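Local coordinates for YkuI protein (Bacillus subtilis, PDB 2BAS) that binds the second messenger cyclic di-GMP, has an EAL domain, and may act as a phosphodiesterase that cleaves this nucleotide, at residues Y337-D340 with D344-T347; G348-F351 with E356-Y359. One frame throughout, in Å; residues are numbered along the deposited sequence.

Contact 1 of 2, residues Y337-D340 with D344-T347; sequences YMCD and DQLT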
loop_
_atom_site.group_PDB
_atom_site.type_symbol
_atom_site.label_atom_id
_atom_site.label_comp_id
_atom_site.label_asym_id
_atom_site.label_seq_id
_atom_site.Cartn_x
_atom_site.Cartn_y
_atom_site.Cartn_z
ATOM N N TYR A 337 -10.177 25.590 -8.077
ATOM C CA TYR A 337 -11.431 25.626 -7.306
ATOM C C TYR A 337 -11.148 25.924 -5.821
ATOM O O TYR A 337 -10.004 25.787 -5.372
ATOM C CB TYR A 337 -12.206 24.300 -7.446
ATOM C CG TYR A 337 -11.487 23.076 -6.895
ATOM C CD1 TYR A 337 -11.791 22.557 -5.635
ATOM C CD2 TYR A 337 -10.497 22.457 -7.630
ATOM C CE1 TYR A 337 -11.107 21.430 -5.138
ATOM C CE2 TYR A 337 -9.816 21.359 -7.154
ATOM C CZ TYR A 337 -10.116 20.840 -5.919
ATOM O OH TYR A 337 -9.398 19.736 -5.503
HETATM N N MSE A 338 -12.193 26.302 -5.070
HETATM C CA MSE A 338 -12.107 26.631 -3.637
HETATM C C MSE A 338 -13.053 25.808 -2.761
HETATM O O MSE A 338 -14.174 25.506 -3.176
HETATM C CB MSE A 338 -12.435 28.111 -3.408
HETATM C CG MSE A 338 -11.296 29.085 -3.622
HETATM SE SE MSE A 338 -11.928 30.946 -3.847
HETATM C CE MSE A 338 -13.014 31.219 -2.156
ATOM N N CYS A 339 -12.621 25.501 -1.535
ATOM C CA CYS A 339 -13.425 24.742 -0.565
ATOM C C CYS A 339 -13.369 25.368 0.831
ATOM O O CYS A 339 -12.418 26.094 1.136
ATOM C CB CYS A 339 -12.891 23.309 -0.436
ATOM S SG CYS A 339 -12.854 22.303 -1.929
ATOM N N ASP A 340 -14.351 25.043 1.684
ATOM C CA ASP A 340 -14.390 25.512 3.091
ATOM C C ASP A 340 -13.745 24.505 4.075
ATOM O O ASP A 340 -13.259 23.461 3.640
ATOM C CB ASP A 340 -15.814 25.932 3.530
ATOM C CG ASP A 340 -16.772 24.747 3.754
ATOM O OD1 ASP A 340 -16.351 23.567 3.653
ATOM O OD2 ASP A 340 -17.971 25.005 4.048
ATOM N N ASP A 344 -16.405 21.278 1.611
ATOM C CA ASP A 344 -17.446 21.714 0.689
ATOM C C ASP A 344 -16.883 22.701 -0.329
ATOM O O ASP A 344 -16.336 23.732 0.034
ATOM C CB ASP A 344 -18.615 22.349 1.430
ATOM C CG ASP A 344 -19.483 21.329 2.162
ATOM O OD1 ASP A 344 -19.439 20.136 1.793
ATOM O OD2 ASP A 344 -20.236 21.732 3.097
ATOM N N GLN A 345 -17.037 22.383 -1.607
ATOM C CA GLN A 345 -16.573 23.250 -2.669
ATOM C C GLN A 345 -17.427 24.523 -2.726
ATOM O O GLN A 345 -18.643 24.444 -2.878
ATOM C CB GLN A 345 -16.596 22.495 -3.994
ATOM C CG GLN A 345 -15.739 23.129 -5.047
ATOM C CD GLN A 345 -15.366 22.193 -6.178
ATOM O OE1 GLN A 345 -15.069 21.024 -5.964
ATOM N NE2 GLN A 345 -15.342 22.719 -7.384
ATOM N N LEU A 346 -16.784 25.685 -2.575
ATOM C CA LEU A 346 -17.468 26.995 -2.554
ATOM C C LEU A 346 -17.720 27.596 -3.945
ATOM O O LEU A 346 -18.455 28.572 -4.078
ATOM C CB LEU A 346 -16.659 28.005 -1.724
ATOM C CG LEU A 346 -16.436 27.803 -0.217
ATOM C CD1 LEU A 346 -15.295 28.689 0.333
ATOM C CD2 LEU A 346 -17.723 28.014 0.584
ATOM N N THR A 347 -17.094 27.019 -4.966
ATOM C CA THR A 347 -17.149 27.522 -6.338
ATOM C C THR A 347 -17.363 26.375 -7.315
ATOM O O THR A 347 -17.155 25.219 -6.971
ATOM C CB THR A 347 -15.779 28.106 -6.759
ATOM O OG1 THR A 347 -14.773 27.090 -6.621
ATOM C CG2 THR A 347 -15.397 29.320 -5.939
#
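Thr347 turns OG1 into the notch between its own backbone N and carbonyl carbon (chi1 58°), where OG1 accepts the N-H of Met338 (3.1 Å from N); its methyl CG2 touches Met338 CB. Gln345 throws CG away from its backbone N (chi1 -161°) and runs out extended, so its side chain crosses that of Tyr337 at about a right angle, with the amide tilted 31° from the ring plane. Gln345 NE2 lies 3.5 Å from Tyr337 CB, while Gln345 OE1 stands obliquely beside the ring, 3.6 Å from Tyr337 CD1. The amide is kept in position by NE2 donating to Thr347 O and by OE1 bonding to Trp368. Leu346 N donates to Met338 O (2.7 Å), and Leu346 CD1 meets Met338 CE. At the turn, Asp340 N gives its hydrogen to Asp344 O (2.9 Å), and Asp344 N returns one to Asp340 OD1 (3.1 Å) from above the carboxylate plane. The two carboxylates run side by side, a repulsion probably eased because Asp344 OD1 is bonded to Asn367. Asp340 OD1 also accepts from Glu342 N, forming an Asx turn. The chain thus folds back on an inner strand of the antiparallel sheet through a single bridge, Cys339 with Gln345, in a domain resembling PAS sensor folds.

Contact 2 of 2, residues G348-F351 with E356-Y359; sequences GNVF and EWIY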
loop_
_atom_site.group_PDB
_atom_site.type_symbol
_atom_site.label_atom_id
_atom_site.label_comp_id
_atom_site.label_asym_id
_atom_site.label_seq_id
_atom_site.Cartn_x
_atom_site.Cartn_y
_atom_site.Cartn_z
ATOM N N GLY A 348 -17.740 26.690 -8.551
ATOM C CA GLY A 348 -17.649 25.701 -9.614
ATOM C C GLY A 348 -16.164 25.498 -9.887
ATOM O O GLY A 348 -15.320 26.019 -9.147
ATOM N N ASN A 349 -15.837 24.741 -10.935
ATOM C CA ASN A 349 -14.451 24.581 -11.351
ATOM C C ASN A 349 -14.173 25.481 -12.534
ATOM O O ASN A 349 -15.088 25.776 -13.315
ATOM C CB ASN A 349 -14.172 23.147 -11.821
ATOM C CG ASN A 349 -13.910 22.184 -10.689
ATOM O OD1 ASN A 349 -13.828 22.568 -9.528
ATOM N ND2 ASN A 349 -13.783 20.915 -11.027
ATOM N N VAL A 350 -12.922 25.926 -12.664
ATOM C CA VAL A 350 -12.449 26.448 -13.946
ATOM C C VAL A 350 -11.462 25.402 -14.428
ATOM O O VAL A 350 -10.684 24.869 -13.627
ATOM C CB VAL A 350 -11.888 27.911 -13.918
ATOM C CG1 VAL A 350 -12.958 28.864 -13.414
ATOM C CG2 VAL A 350 -10.630 28.047 -13.077
ATOM N N PHE A 351 -11.533 25.078 -15.715
ATOM C CA PHE A 351 -10.832 23.921 -16.252
ATOM C C PHE A 351 -10.245 24.272 -17.602
ATOM O O PHE A 351 -10.915 24.883 -18.434
ATOM C CB PHE A 351 -11.821 22.749 -16.352
ATOM C CG PHE A 351 -11.247 21.487 -16.928
ATOM C CD1 PHE A 351 -10.518 20.612 -16.133
ATOM C CD2 PHE A 351 -11.469 21.151 -18.258
ATOM C CE1 PHE A 351 -9.996 19.421 -16.654
ATOM C CE2 PHE A 351 -10.946 19.963 -18.795
ATOM C CZ PHE A 351 -10.209 19.095 -17.983
ATOM N N GLU A 356 -7.898 26.407 -23.709
ATOM C CA GLU A 356 -8.911 27.431 -23.430
ATOM C C GLU A 356 -9.642 27.110 -22.120
ATOM O O GLU A 356 -10.092 25.980 -21.916
ATOM C CB GLU A 356 -9.919 27.530 -24.589
ATOM C CG GLU A 356 -9.307 27.677 -25.989
ATOM C CD GLU A 356 -8.936 29.110 -26.367
ATOM O OE1 GLU A 356 -8.347 29.298 -27.453
ATOM O OE2 GLU A 356 -9.239 30.051 -25.600
ATOM N N TRP A 357 -9.756 28.102 -21.237
ATOM C CA TRP A 357 -10.379 27.904 -19.918
ATOM C C TRP A 357 -11.890 27.799 -20.000
ATOM O O TRP A 357 -12.534 28.531 -20.748
ATOM C CB TRP A 357 -9.975 29.004 -18.932
ATOM C CG TRP A 357 -8.572 28.876 -18.500
ATOM C CD1 TRP A 357 -7.484 29.510 -19.034
ATOM C CD2 TRP A 357 -8.077 28.031 -17.458
ATOM N NE1 TRP A 357 -6.339 29.120 -18.378
ATOM C CE2 TRP A 357 -6.674 28.213 -17.404
ATOM C CE3 TRP A 357 -8.679 27.137 -16.559
ATOM C CZ2 TRP A 357 -5.863 27.536 -16.484
ATOM C CZ3 TRP A 357 -7.868 26.461 -15.639
ATOM C CH2 TRP A 357 -6.473 26.667 -15.615
ATOM N N ILE A 358 -12.437 26.883 -19.213
ATOM C CA ILE A 358 -13.863 26.602 -19.198
ATOM C C ILE A 358 -14.406 26.721 -17.770
ATOM O O ILE A 358 -13.646 26.685 -16.818
ATOM C CB ILE A 358 -14.124 25.225 -19.866
ATOM C CG1 ILE A 358 -14.214 25.420 -21.384
ATOM C CG2 ILE A 358 -15.391 24.541 -19.345
ATOM C CD1 ILE A 358 -13.862 24.188 -22.191
ATOM N N TYR A 359 -15.711 26.914 -17.626
ATOM C CA TYR A 359 -16.309 27.053 -16.312
ATOM C C TYR A 359 -17.364 25.988 -16.090
ATOM O O TYR A 359 -18.339 25.895 -16.839
ATOM C CB TYR A 359 -16.898 28.458 -16.121
ATOM C CG TYR A 359 -17.727 28.612 -14.859
ATOM C CD1 TYR A 359 -17.146 28.498 -13.584
ATOM C CD2 TYR A 359 -19.090 28.871 -14.934
ATOM C CE1 TYR A 359 -17.911 28.639 -12.422
ATOM C CE2 TYR A 359 -19.862 29.014 -13.777
ATOM C CZ TYR A 359 -19.266 28.896 -12.529
ATOM O OH TYR A 359 -20.047 29.042 -11.398
#
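Trp357 reaches across to Val350 and Phe351 with the benzo part of its indole. Trp357 CE3 comes within 3.4 Å of Phe351 C, and the backbone around the Val350-Phe351 peptide bond lies at the ring edge, with Val350 C and Phe351 N in its plane. Trp357 CZ3 touches Val350 CG2 at 4.1 Å, while NE1 is bonded to Thr330 OG1, which helps fix the rotation of the indole. Trp357 CA approaches Phe351 O in a CA-H...O contact. Next comes Ile358, the hydrogen-bonded partner of Phe351: Phe351 N donates to Ile358 O (2.9 Å, 154° at the hydrogen), and Ile358 N donates back to Phe351 O (2.6 Å). Ile358 and Phe351 project from the same face of the sheet. The other face carries Tyr359 and Val350, a non-hydrogen-bonded pair. Tyr359 swings CG anti to its N (chi1 171°), which lays the ring beside the backbone of Gly348 and Asn349. Tyr359 CD1 is 3.4 Å from Asn349 O, Tyr359 CE1 passes 4.1 Å from Gly348 CA, and Val350 CG1 meets the ring at its edge, 4.2 Å from Tyr359 CD1. The strands run antiparallel, their axes 158° apart, as one beta hairpin. Strand 356-360 is outermost in this chain's sheet; strand 349-353 lies between it and strand 335-340. Helix 318-328 packs against the Val350 face, with Ala326 touching Val350 and Trp357, and Lys323 making a cation-pi contact with Tyr359.

How the contacts relate
From the N-terminal side, strand 335-340 runs up to the short turn that contact 1 closes, three residues separating its segments. The returning chain passes directly from Thr347 to Gly348, so contact 2 begins where contact 1 ends, and it then closes the next hairpin over four residues. The two contacts follow one another without nesting or crossing, their centres about 14 Å apart. They meet where Tyr337 CB lies 3.2 Å from Asn349 OD1. Together they take the chain outward through three neighbouring strands, 335-340, 349-353 and 356-360, to one edge of the six-stranded sheet; helix 318-328 touches side chains of both contacts.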